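Local coordinates for protein argonaute 5 (Arabidopsis thaliana, PDB 4G0O) that probably sorts small RNAs in gene regulation, its MID domain reading their 5' nucleotide with a nucleotide specificity loop, at residues Lys33-Met38 against Asn123-Ile128; Ala9-Trp14 against Lys42-Lys47; Gln29-Gln34 against Arg111-Leu116; Met5-Lys10 against Gly133-Val138. One frame throughout, in Å; residues are numbered along the deposited sequence.

Contact 1: Lys33-Met38 against Asn123-Ile128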
loop_
_atom_site.group_PDB
_atom_site.type_symbol
_atom_site.label_atom_id
_atom_site.label_comp_id
_atom_site.label_asym_id
_atom_site.label_seq_id
_atom_site.Cartn_x
_atom_site.Cartn_y
_atom_site.Cartn_z
ATOM N N LYS A 33 2.992 -9.611 1.284
ATOM C CA LYS A 33 3.825 -10.398 2.187
ATOM C C LYS A 33 5.300 -10.082 1.947
ATOM O O LYS A 33 6.060 -9.872 2.893
ATOM C CB LYS A 33 3.554 -11.898 2.045
ATOM C CG LYS A 33 4.476 -12.765 2.907
ATOM C CD LYS A 33 3.998 -14.215 3.000
ATOM C CE LYS A 33 2.951 -14.415 4.100
ATOM N NZ LYS A 33 1.585 -13.931 3.727
ATOM N N GLN A 34 5.691 -10.028 0.680
ATOM C CA GLN A 34 7.064 -9.696 0.316
ATOM C C GLN A 34 7.403 -8.220 0.554
ATOM O O GLN A 34 8.498 -7.904 1.029
ATOM C CB GLN A 34 7.364 -10.097 -1.139
ATOM C CG GLN A 34 7.553 -11.594 -1.348
ATOM C CD GLN A 34 7.733 -11.979 -2.818
ATOM O OE1 GLN A 34 8.332 -11.241 -3.614
ATOM N NE2 GLN A 34 7.213 -13.145 -3.179
ATOM N N LEU A 35 6.469 -7.325 0.230
ATOM C CA LEU A 35 6.696 -5.882 0.365
ATOM C C LEU A 35 7.014 -5.547 1.816
ATOM O O LEU A 35 7.997 -4.862 2.104
ATOM C CB LEU A 35 5.471 -5.097 -0.099
ATOM C CG LEU A 35 5.689 -3.785 -0.864
ATOM C CD1 LEU A 35 4.458 -2.949 -0.760
ATOM C CD2 LEU A 35 6.928 -2.992 -0.415
ATOM N N ILE A 36 6.196 -6.066 2.728
ATOM C CA ILE A 36 6.412 -5.876 4.159
ATOM C C ILE A 36 7.751 -6.455 4.635
ATOM O O ILE A 36 8.431 -5.836 5.455
ATOM C CB ILE A 36 5.237 -6.433 4.965
ATOM C CG1 ILE A 36 4.110 -5.406 4.968
ATOM C CG2 ILE A 36 5.636 -6.755 6.404
ATOM C CD1 ILE A 36 2.775 -5.992 5.333
ATOM N N GLY A 37 8.133 -7.613 4.095
ATOM C CA GLY A 37 9.428 -8.205 4.379
ATOM C C GLY A 37 10.556 -7.294 3.930
ATOM O O GLY A 37 11.584 -7.188 4.590
ATOM N N MET A 38 10.348 -6.629 2.797
ATOM C CA MET A 38 11.293 -5.643 2.278
ATOM C C MET A 38 11.297 -4.353 3.125
ATOM O O MET A 38 12.361 -3.818 3.438
ATOM C CB MET A 38 10.984 -5.350 0.799
ATOM C CG MET A 38 11.874 -4.306 0.144
ATOM S SD MET A 38 13.655 -4.667 0.204
ATOM C CE MET A 38 13.803 -6.019 -0.986
ATOM N N ASN A 123 12.046 0.343 -3.759
ATOM C CA ASN A 123 11.519 1.692 -4.007
ATOM C C ASN A 123 10.218 2.017 -3.265
ATOM O O ASN A 123 10.105 3.054 -2.615
ATOM C CB ASN A 123 11.301 1.913 -5.506
ATOM C CG ASN A 123 12.593 2.071 -6.258
ATOM O OD1 ASN A 123 13.237 3.118 -6.181
ATOM N ND2 ASN A 123 12.982 1.039 -7.004
ATOM N N VAL A 124 9.236 1.134 -3.386
ATOM C CA VAL A 124 7.970 1.288 -2.675
ATOM C C VAL A 124 8.168 1.317 -1.165
ATOM O O VAL A 124 7.586 2.157 -0.473
ATOM C CB VAL A 124 6.987 0.167 -3.064
ATOM C CG1 VAL A 124 5.736 0.177 -2.173
ATOM C CG2 VAL A 124 6.629 0.296 -4.537
ATOM N N ALA A 125 8.988 0.409 -0.649
ATOM C CA ALA A 125 9.260 0.358 0.792
ATOM C C ALA A 125 9.769 1.698 1.341
ATOM O O ALA A 125 9.334 2.151 2.390
ATOM C CB ALA A 125 10.249 -0.764 1.115
ATOM N N LEU A 126 10.671 2.343 0.619
ATOM C CA LEU A 126 11.218 3.622 1.078
ATOM C C LEU A 126 10.153 4.715 0.983
ATOM O O LEU A 126 10.081 5.593 1.848
ATOM C CB LEU A 126 12.433 4.009 0.245
ATOM C CG LEU A 126 13.698 3.174 0.461
ATOM C CD1 LEU A 126 14.636 3.317 -0.738
ATOM C CD2 LEU A 126 14.391 3.602 1.753
ATOM N N LYS A 127 9.336 4.655 -0.071
ATOM C CA LYS A 127 8.199 5.564 -0.219
ATOM C C LYS A 127 7.239 5.385 0.946
ATOM O O LYS A 127 6.779 6.354 1.522
ATOM C CB LYS A 127 7.469 5.320 -1.541
ATOM C CG LYS A 127 8.310 5.581 -2.799
ATOM C CD LYS A 127 7.592 5.023 -4.022
ATOM C CE LYS A 127 8.314 5.351 -5.324
ATOM N NZ LYS A 127 7.584 4.775 -6.504
ATOM N N ILE A 128 6.955 4.133 1.300
ATOM C CA ILE A 128 6.090 3.844 2.442
ATOM C C ILE A 128 6.668 4.336 3.774
ATOM O O ILE A 128 5.928 4.809 4.619
ATOM C CB ILE A 128 5.741 2.330 2.514
ATOM C CG1 ILE A 128 4.660 1.980 1.485
ATOM C CG2 ILE A 128 5.263 1.932 3.898
ATOM C CD1 ILE A 128 4.542 0.492 1.249
#

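Contact 2: Ala9-Trp14 against Lys42-Lys47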
loop_
_atom_site.group_PDB
_atom_site.type_symbol
_atom_site.label_atom_id
_atom_site.label_comp_id
_atom_site.label_asym_id
_atom_site.label_seq_id
_atom_site.Cartn_x
_atom_site.Cartn_y
_atom_site.Cartn_z
ATOM N N ALA A 9 9.778 3.678 10.206
ATOM C CA ALA A 9 8.511 3.904 10.914
ATOM C C ALA A 9 7.947 2.590 11.446
ATOM O O ALA A 9 8.354 1.513 11.014
ATOM C CB ALA A 9 7.491 4.603 10.010
ATOM N N LYS A 10 7.020 2.668 12.393
ATOM C CA LYS A 10 6.353 1.456 12.859
ATOM C C LYS A 10 4.871 1.464 12.485
ATOM O O LYS A 10 4.127 2.356 12.884
ATOM C CB LYS A 10 6.543 1.256 14.363
ATOM C CG LYS A 10 5.797 0.036 14.917
ATOM C CD LYS A 10 5.850 0.022 16.445
ATOM C CE LYS A 10 5.106 -1.168 17.049
ATOM N NZ LYS A 10 5.048 -1.047 18.545
ATOM N N VAL A 11 4.453 0.453 11.728
ATOM C CA VAL A 11 3.073 0.349 11.261
ATOM C C VAL A 11 2.333 -0.776 11.979
ATOM O O VAL A 11 2.728 -1.937 11.888
ATOM C CB VAL A 11 3.009 0.090 9.730
ATOM C CG1 VAL A 11 1.583 0.063 9.249
ATOM C CG2 VAL A 11 3.760 1.149 8.993
ATOM N N THR A 12 1.251 -0.418 12.667
ATOM C CA THR A 12 0.403 -1.369 13.394
ATOM C C THR A 12 -0.965 -1.580 12.718
ATOM O O THR A 12 -1.589 -2.636 12.854
ATOM C CB THR A 12 0.147 -0.885 14.841
ATOM O OG1 THR A 12 1.383 -0.459 15.435
ATOM C CG2 THR A 12 -0.450 -2.004 15.683
ATOM N N SER A 13 -1.432 -0.561 12.004
ATOM C CA SER A 13 -2.722 -0.622 11.333
ATOM C C SER A 13 -2.571 -0.414 9.820
ATOM O O SER A 13 -2.246 0.674 9.361
ATOM C CB SER A 13 -3.657 0.438 11.927
ATOM O OG SER A 13 -4.996 0.229 11.520
ATOM N N TRP A 14 -2.786 -1.471 9.050
ATOM C CA TRP A 14 -2.619 -1.403 7.602
ATOM C C TRP A 14 -3.520 -2.453 6.957
ATOM O O TRP A 14 -3.939 -3.401 7.615
ATOM C CB TRP A 14 -1.149 -1.636 7.197
ATOM C CG TRP A 14 -0.715 -3.057 7.424
ATOM C CD1 TRP A 14 -0.173 -3.580 8.561
ATOM C CD2 TRP A 14 -0.832 -4.154 6.498
ATOM N NE1 TRP A 14 0.060 -4.931 8.399
ATOM C CE2 TRP A 14 -0.339 -5.302 7.143
ATOM C CE3 TRP A 14 -1.304 -4.266 5.188
ATOM C CZ2 TRP A 14 -0.312 -6.539 6.527
ATOM C CZ3 TRP A 14 -1.271 -5.494 4.583
ATOM C CH2 TRP A 14 -0.776 -6.615 5.248
ATOM N N LYS A 42 14.637 -3.331 5.751
ATOM C CA LYS A 42 15.282 -2.023 5.609
ATOM C C LYS A 42 15.184 -1.152 6.863
ATOM O O LYS A 42 15.843 -0.114 6.942
ATOM C CB LYS A 42 14.774 -1.276 4.375
ATOM C CG LYS A 42 15.091 -1.984 3.056
ATOM C CD LYS A 42 14.852 -1.084 1.847
ATOM C CE LYS A 42 16.177 -0.605 1.236
ATOM N NZ LYS A 42 16.815 0.488 2.017
ATOM N N GLY A 43 14.380 -1.573 7.840
ATOM C CA GLY A 43 14.374 -0.912 9.135
ATOM C C GLY A 43 13.014 -0.615 9.737
ATOM O O GLY A 43 12.931 -0.167 10.884
ATOM N N MET A 44 11.947 -0.852 8.981
ATOM C CA MET A 44 10.596 -0.606 9.497
ATOM C C MET A 44 10.159 -1.744 10.393
ATOM O O MET A 44 10.792 -2.809 10.411
ATOM C CB MET A 44 9.582 -0.450 8.366
ATOM C CG MET A 44 9.812 0.770 7.502
ATOM S SD MET A 44 8.437 1.026 6.377
ATOM C CE MET A 44 7.252 1.813 7.487
ATOM N N GLU A 45 9.092 -1.500 11.148
ATOM C CA GLU A 45 8.417 -2.556 11.888
ATOM C C GLU A 45 6.950 -2.603 11.457
ATOM O O GLU A 45 6.285 -1.576 11.387
ATOM C CB GLU A 45 8.525 -2.333 13.394
ATOM C CG GLU A 45 8.293 -3.609 14.183
ATOM C CD GLU A 45 8.089 -3.373 15.668
ATOM O OE1 GLU A 45 8.677 -2.407 16.221
ATOM O OE2 GLU A 45 7.321 -4.168 16.272
ATOM N N PHE A 46 6.460 -3.795 11.134
ATOM C CA PHE A 46 5.096 -3.956 10.659
ATOM C C PHE A 46 4.414 -5.053 11.440
ATOM O O PHE A 46 4.993 -6.120 11.623
ATOM C CB PHE A 46 5.105 -4.397 9.197
ATOM C CG PHE A 46 4.733 -3.322 8.220
ATOM C CD1 PHE A 46 3.422 -3.199 7.771
ATOM C CD2 PHE A 46 5.695 -2.464 7.717
ATOM C CE1 PHE A 46 3.085 -2.235 6.863
ATOM C CE2 PHE A 46 5.352 -1.482 6.805
ATOM C CZ PHE A 46 4.050 -1.372 6.376
ATOM N N LYS A 47 3.180 -4.804 11.878
ATOM C CA LYS A 47 2.335 -5.880 12.359
ATOM C C LYS A 47 2.020 -6.764 11.164
ATOM O O LYS A 47 1.608 -6.261 10.126
ATOM C CB LYS A 47 1.049 -5.316 12.942
ATOM C CG LYS A 47 0.250 -6.288 13.776
ATOM C CD LYS A 47 -0.851 -5.528 14.517
ATOM C CE LYS A 47 -1.747 -6.458 15.329
ATOM N NZ LYS A 47 -2.590 -7.300 14.447
#

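Contact 3: Gln29-Gln34 against Arg111-Leu116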
loop_
_atom_site.group_PDB
_atom_site.type_symbol
_atom_site.label_atom_id
_atom_site.label_comp_id
_atom_site.label_asym_id
_atom_site.label_seq_id
_atom_site.Cartn_x
_atom_site.Cartn_y
_atom_site.Cartn_z
ATOM N N GLN A 29 -2.100 -10.844 -1.467
ATOM C CA GLN A 29 -1.478 -11.450 -0.288
ATOM C C GLN A 29 0.013 -11.661 -0.461
ATOM O O GLN A 29 0.799 -11.316 0.412
ATOM C CB GLN A 29 -2.092 -12.816 0.007
ATOM C CG GLN A 29 -3.211 -12.789 1.008
ATOM C CD GLN A 29 -2.734 -12.335 2.363
ATOM O OE1 GLN A 29 -1.532 -12.368 2.650
ATOM N NE2 GLN A 29 -3.669 -11.896 3.207
ATOM N N GLU A 30 0.387 -12.273 -1.577
ATOM C CA GLU A 30 1.785 -12.595 -1.823
ATOM C C GLU A 30 2.621 -11.316 -1.942
ATOM O O GLU A 30 3.676 -11.193 -1.306
ATOM C CB GLU A 30 1.910 -13.466 -3.077
ATOM C CG GLU A 30 3.276 -13.419 -3.757
ATOM C CD GLU A 30 4.328 -14.284 -3.070
ATOM O OE1 GLU A 30 4.052 -14.867 -1.993
ATOM O OE2 GLU A 30 5.447 -14.378 -3.615
ATOM N N PHE A 31 2.128 -10.361 -2.736
ATOM C CA PHE A 31 2.806 -9.077 -2.926
ATOM C C PHE A 31 2.974 -8.287 -1.630
ATOM O O PHE A 31 4.029 -7.725 -1.374
ATOM C CB PHE A 31 2.072 -8.204 -3.946
ATOM C CG PHE A 31 2.562 -6.791 -3.980
ATOM C CD1 PHE A 31 1.846 -5.777 -3.362
ATOM C CD2 PHE A 31 3.756 -6.481 -4.602
ATOM C CE1 PHE A 31 2.299 -4.475 -3.374
ATOM C CE2 PHE A 31 4.223 -5.179 -4.620
ATOM C CZ PHE A 31 3.492 -4.171 -4.009
ATOM N N CYS A 32 1.931 -8.235 -0.815
ATOM C CA CYS A 32 2.035 -7.531 0.452
ATOM C C CYS A 32 2.951 -8.286 1.406
ATOM O O CYS A 32 3.617 -7.678 2.239
ATOM C CB CYS A 32 0.660 -7.316 1.087
ATOM S SG CYS A 32 -0.356 -6.070 0.257
ATOM N N LYS A 33 2.992 -9.611 1.284
ATOM C CA LYS A 33 3.825 -10.398 2.187
ATOM C C LYS A 33 5.300 -10.082 1.947
ATOM O O LYS A 33 6.060 -9.872 2.893
ATOM C CB LYS A 33 3.554 -11.898 2.045
ATOM C CG LYS A 33 4.476 -12.765 2.907
ATOM C CD LYS A 33 3.998 -14.215 3.000
ATOM C CE LYS A 33 2.951 -14.415 4.100
ATOM N NZ LYS A 33 1.585 -13.931 3.727
ATOM N N GLN A 34 5.691 -10.028 0.680
ATOM C CA GLN A 34 7.064 -9.696 0.316
ATOM C C GLN A 34 7.403 -8.220 0.554
ATOM O O GLN A 34 8.498 -7.904 1.029
ATOM C CB GLN A 34 7.364 -10.097 -1.139
ATOM C CG GLN A 34 7.553 -11.594 -1.348
ATOM C CD GLN A 34 7.733 -11.979 -2.818
ATOM O OE1 GLN A 34 8.332 -11.241 -3.614
ATOM N NE2 GLN A 34 7.213 -13.145 -3.179
ATOM N N ARG A 111 0.201 -4.288 -13.037
ATOM C CA ARG A 111 1.171 -4.914 -13.924
ATOM C C ARG A 111 2.560 -4.999 -13.274
ATOM O O ARG A 111 3.332 -5.940 -13.516
ATOM C CB ARG A 111 1.235 -4.112 -15.212
ATOM C CG ARG A 111 2.373 -4.445 -16.143
ATOM C CD ARG A 111 2.582 -3.295 -17.126
ATOM N NE ARG A 111 1.496 -2.316 -17.064
ATOM C CZ ARG A 111 1.564 -1.149 -16.423
ATOM N NH1 ARG A 111 0.518 -0.330 -16.429
ATOM N NH2 ARG A 111 2.674 -0.799 -15.775
ATOM N N GLN A 112 2.876 -4.012 -12.443
ATOM C CA GLN A 112 4.150 -4.007 -11.735
ATOM C C GLN A 112 4.100 -4.936 -10.535
ATOM O O GLN A 112 5.070 -5.646 -10.253
ATOM C CB GLN A 112 4.518 -2.596 -11.279
ATOM C CG GLN A 112 4.694 -1.599 -12.413
ATOM C CD GLN A 112 5.828 -1.980 -13.350
ATOM O OE1 GLN A 112 6.780 -2.670 -12.956
ATOM N NE2 GLN A 112 5.733 -1.529 -14.604
ATOM N N VAL A 113 2.975 -4.918 -9.822
ATOM C CA VAL A 113 2.761 -5.818 -8.689
ATOM C C VAL A 113 2.943 -7.257 -9.152
ATOM O O VAL A 113 3.535 -8.088 -8.455
ATOM C CB VAL A 113 1.351 -5.629 -8.071
ATOM C CG1 VAL A 113 0.925 -6.857 -7.279
ATOM C CG2 VAL A 113 1.315 -4.382 -7.202
ATOM N N ASN A 114 2.444 -7.534 -10.350
ATOM C CA ASN A 114 2.569 -8.849 -10.958
ATOM C C ASN A 114 4.027 -9.304 -11.158
ATOM O O ASN A 114 4.315 -10.492 -11.117
ATOM C CB ASN A 114 1.823 -8.887 -12.292
ATOM C CG ASN A 114 1.517 -10.301 -12.738
ATOM O OD1 ASN A 114 1.071 -11.128 -11.938
ATOM N ND2 ASN A 114 1.784 -10.598 -14.009
ATOM N N LYS A 115 4.936 -8.364 -11.382
ATOM C CA LYS A 115 6.340 -8.705 -11.615
ATOM C C LYS A 115 7.049 -9.133 -10.326
ATOM O O LYS A 115 8.032 -9.876 -10.375
ATOM C CB LYS A 115 7.105 -7.534 -12.227
ATOM C CG LYS A 115 6.686 -7.064 -13.626
ATOM C CD LYS A 115 7.238 -5.629 -13.810
ATOM C CE LYS A 115 7.040 -5.027 -15.204
ATOM N NZ LYS A 115 5.744 -5.407 -15.821
ATOM N N LEU A 116 6.558 -8.656 -9.184
ATOM C CA LEU A 116 7.217 -8.884 -7.894
ATOM C C LEU A 116 8.731 -8.626 -7.989
ATOM O O LEU A 116 9.551 -9.398 -7.470
ATOM C CB LEU A 116 6.932 -10.293 -7.368
ATOM C CG LEU A 116 5.508 -10.589 -6.881
ATOM C CD1 LEU A 116 5.323 -12.076 -6.633
ATOM C CD2 LEU A 116 5.183 -9.796 -5.608
HETATM O O HOH W 1 10.323 -11.771 -5.732
#

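Contact 4: Met5-Lys10 against Gly133-Val138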
loop_
_atom_site.group_PDB
_atom_site.type_symbol
_atom_site.label_atom_id
_atom_site.label_comp_id
_atom_site.label_asym_id
_atom_site.label_seq_id
_atom_site.Cartn_x
_atom_site.Cartn_y
_atom_site.Cartn_z
ATOM N N MET A 5 16.883 3.692 5.138
ATOM C CA MET A 5 16.019 4.306 6.126
ATOM C C MET A 5 16.884 4.701 7.331
ATOM O O MET A 5 17.491 3.850 7.967
ATOM C CB MET A 5 14.922 3.327 6.551
ATOM C CG MET A 5 13.983 2.937 5.412
ATOM S SD MET A 5 12.722 1.752 5.890
ATOM C CE MET A 5 11.887 1.403 4.340
ATOM N N VAL A 6 16.964 5.991 7.629
ATOM C CA VAL A 6 17.660 6.431 8.834
ATOM C C VAL A 6 16.866 5.912 10.006
ATOM O O VAL A 6 17.407 5.347 10.957
ATOM C CB VAL A 6 17.686 7.960 8.942
ATOM C CG1 VAL A 6 18.440 8.382 10.190
ATOM C CG2 VAL A 6 18.310 8.570 7.701
ATOM N N ASN A 7 15.555 6.081 9.901
ATOM C CA ASN A 7 14.637 5.698 10.955
ATOM C C ASN A 7 13.389 5.029 10.361
ATOM O O ASN A 7 12.642 5.648 9.604
ATOM C CB ASN A 7 14.301 6.946 11.774
ATOM C CG ASN A 7 13.025 6.814 12.547
ATOM O OD1 ASN A 7 12.070 7.577 12.329
ATOM N ND2 ASN A 7 12.987 5.850 13.473
ATOM N N GLY A 8 13.182 3.755 10.679
ATOM C CA GLY A 8 12.110 2.987 10.075
ATOM C C GLY A 8 10.824 3.168 10.854
ATOM O O GLY A 8 10.781 2.863 12.042
ATOM N N ALA A 9 9.778 3.678 10.206
ATOM C CA ALA A 9 8.511 3.904 10.914
ATOM C C ALA A 9 7.947 2.590 11.446
ATOM O O ALA A 9 8.354 1.513 11.014
ATOM C CB ALA A 9 7.491 4.603 10.010
ATOM N N LYS A 10 7.020 2.668 12.393
ATOM C CA LYS A 10 6.353 1.456 12.859
ATOM C C LYS A 10 4.871 1.464 12.485
ATOM O O LYS A 10 4.127 2.356 12.884
ATOM C CB LYS A 10 6.543 1.256 14.363
ATOM C CG LYS A 10 5.797 0.036 14.917
ATOM C CD LYS A 10 5.850 0.022 16.445
ATOM C CE LYS A 10 5.106 -1.168 17.049
ATOM N NZ LYS A 10 5.048 -1.047 18.545
ATOM N N GLY A 133 5.900 8.276 8.376
ATOM C CA GLY A 133 6.584 9.024 9.412
ATOM C C GLY A 133 8.042 8.689 9.630
ATOM O O GLY A 133 8.662 9.245 10.527
ATOM N N GLY A 134 8.594 7.787 8.820
ATOM C CA GLY A 134 9.997 7.449 8.905
ATOM C C GLY A 134 10.878 8.484 8.234
ATOM O O GLY A 134 10.375 9.472 7.689
ATOM N N ARG A 135 12.192 8.247 8.264
ATOM C CA ARG A 135 13.185 9.100 7.613
ATOM C C ARG A 135 14.063 8.265 6.691
ATOM O O ARG A 135 14.542 7.183 7.080
ATOM C CB ARG A 135 14.116 9.723 8.657
ATOM C CG ARG A 135 13.798 11.144 9.098
ATOM C CD ARG A 135 14.800 11.551 10.182
ATOM N NE ARG A 135 14.709 10.662 11.344
ATOM C CZ ARG A 135 15.658 10.503 12.268
ATOM N NH1 ARG A 135 16.809 11.169 12.186
ATOM N NH2 ARG A 135 15.449 9.663 13.278
ATOM N N ASN A 136 14.312 8.786 5.495
ATOM C CA ASN A 136 15.208 8.139 4.545
ATOM C C ASN A 136 16.440 9.006 4.260
ATOM O O ASN A 136 16.418 10.214 4.491
ATOM C CB ASN A 136 14.472 7.840 3.230
ATOM C CG ASN A 136 13.337 6.840 3.399
ATOM O OD1 ASN A 136 13.338 6.031 4.323
ATOM N ND2 ASN A 136 12.363 6.890 2.490
ATOM N N THR A 137 17.505 8.396 3.746
ATOM C CA THR A 137 18.665 9.160 3.283
ATOM C C THR A 137 19.351 8.437 2.119
ATOM O O THR A 137 18.917 7.352 1.713
ATOM C CB THR A 137 19.699 9.399 4.424
ATOM O OG1 THR A 137 20.627 10.425 4.045
ATOM C CG2 THR A 137 20.467 8.120 4.727
ATOM N N VAL A 138 20.406 9.056 1.585
ATOM C CA VAL A 138 21.267 8.438 0.587
ATOM C C VAL A 138 22.694 8.457 1.115
ATOM O O VAL A 138 23.207 9.518 1.488
ATOM C CB VAL A 138 21.239 9.180 -0.774
ATOM C CG1 VAL A 138 22.231 8.545 -1.737
ATOM C CG2 VAL A 138 19.864 9.128 -1.377
#

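Contact 1: Lys33-Met38 against Asn123-Ile128
L35 pushes its forked end between V124, A125 and I128, joining helix 27-42 to helix 118-131. The two short helical segments come within 9.2 Å at their axes and cross at -66°, and the contact is small, carried by a few side chains. From CB, which is directed at the other helix, the L35 side chain rises to CG, whose nearest neighbour across the gap is CG1 of V124. Beyond CG the branch divides the work. CD1 of L35 presses on CG1 of V124 at 3.7 Å and meets CD1 of I128 at 4.0 Å, the leucine and isoleucine reaching toward each other tip to tip. CD2 of L35 also lies 3.8 Å from CG1 of V124 and 4.0 Å from the backbone N of A125. V124 and L35 cross at about a right angle, and one methyl of the valine, CG1, takes both prongs of the leucine. One turn further on, M38 adds a second point of contact. Its CG is anti to the backbone N (chi1 178°), which sets that methylene 4.0 Å from CB of A125, the place where the backbones run closest. M121, from the same helix as V124, also packs on L35, while C39 touches A125 from the helix of M38. No hydrogen bond or charge pair spans the two segments: cohesion rests on dispersion and on excluding water from mostly buried aliphatic groups, the small side chain of A125 probably allowing the close approach beside M38.

Contact 2: Ala9-Trp14 against Lys42-Lys47
W14 gives its ring N-H to the carbonyl of K47 and its face to F46. NE1 of W14 lies 2.7 Å from O of K47, with a fairly straight bond (160° at the hydrogen) and the oxygen close to the indole plane. CG of W14 sits between the backbone N and the carbonyl carbon (chi1 70°), which brings the root of the indole against F46. F46 turns an edge to the five-membered ring of W14, a T-shaped pair with centroids 5.2 Å apart and planes at 72°. One face of the F46 ring is taken by V11, whose CB sits 3.7 Å from the ring centroid in a CH-pi contact. An alanine in place of W14 would remove the indole, probably leaving O of K47 without this donor and the edge of F46 without its aromatic face. Behind these side chains runs a parallel strand ladder: N of V11 bonds O of E45 at 2.8 Å, flanked by N of E45 to O of A9 and N of K47 to O of V11. It pairs strands 7-18 and 45-46, the two ends of a beta-alpha-beta unit whose helix 27-42 lays I36 on both W14 and F46. G43 closes that helix in a Schellman motif, and M44 then packs its CE 3.8 Å from CB of A9. The chemistry is two-sided: in-sheet N-H bonds and the indole N-H bond, with aromatic packing on the face toward helix 27-42, and on the other face K10 and E45 side by side, NZ and OE2 4.5 Å apart, opposite charges that probably attract only weakly.

Contact 3: Gln29-Gln34 against Arg111-Leu116
F31 presents its ring flat to V113 and its rim to L116. CG2 of V113 stands over the centre of the phenyl face, 3.8 Å from the centroid and only 7° off the normal, a CH-pi contact. The other valine methyl, CG1, reaches the root of the ring, 3.7 Å from CG of F31. CG of F31 is anti to the backbone N (chi1 169°), which carries the start of the ring across to V113, and the two side chains cross at about a right angle. L116 comes in at the edge: its CD2 lies near the ring plane, 3.7 Å from CD2 of F31 and equally far from CA of the same residue. An alanine in place of F31 would take away the ring, probably opening a gap under V113 CG2 and leaving L116 CD2, of its contacts with this residue, those to CA and CB. The contact joins helix 27-42 to the short helix 110-115 of this Rossmann-like MID domain, and L116 is where the short helix stops, its phi turning positive (46°). M121 of helix 118-131 touches both F31 and L116, and C108 of strand 105-108 packs on F31 and V113. The second leucine methyl, CD1, rests 3.8 Å from CG of E30, obliquely across the glutamate chain. Beside the apolar contact a water donates to O of L116 at 3.0 Å and is placed to bridge to OE1 of Q34, but the amide of Q34 is modelled too close to E30, which makes that half of the bridge less certain.

Contact 4: Met5-Lys10 against Gly133-Val138
A classic beta bulge sets two residues, V6 and N7, against the single R135, whose carbonyl serves both backbone N-H groups. O of R135 takes a good bond from N of N7 (3.2 Å, 172° at the hydrogen) and a weak, strongly bent one from N of V6 (2.8 Å, 124°). The return bond, N of R135 to O of N7 at 3.0 Å, arrives in the carbonyl plane on a lone pair. The chain turns a corner at V6; before it, M5 and N136 form a non-hydrogen-bonded pair in the two-stranded antiparallel sheet of 3-5 with 135-138. CG1 of V6, anti to the backbone N (chi1 -179°), lies over one face of the R135 guanidinium, toward its rim, 3.8 Å from NH1, while CG2 of V6 meets CB of T137 at 3.7 Å. N7 approaches the same guanidinium through a methylene, CB lying 3.3 Å from NH2. Glycine fits at G134, since a side chain there would run into O of N7. On the other face OD1 of N136 sits 3.3 Å from CG of M5, but its polar partners lie in helix 118-131: OD1 is bonded to N129 and ND2 to O of L126. Where strand 3-5 turns into strand 7-18, the chain is thus held to the last strand, 135-138, by backbone bonds, O of R135 shared between a straight bond and a weak one, O of N7 between the R135 N-H and the side-chain amide of N129, with the arginine contributing packing surface to V6 and N7.

Contact 1 is central: its centre lies about 10 Å from those of contacts 2 and 3 and 12 Å from that of contact 4, whereas contacts 3 and 4 are about 22 Å apart and do not touch. Helix 27-42 serves contacts 1 and 3, strand 7-18 contacts 2 and 4. Along the chain, contact 4 spans nearly everything, bringing strand 135-138 back to the start, and contacts 1 and 3 fall within that span; contact 2 closes the first beta-alpha-beta unit. I128 of contact 1 touches M44 of contact 2, and L126 reaches M5 and N136 of contact 4, so helices, parallel sheet and terminal strands form one continuous compact domain.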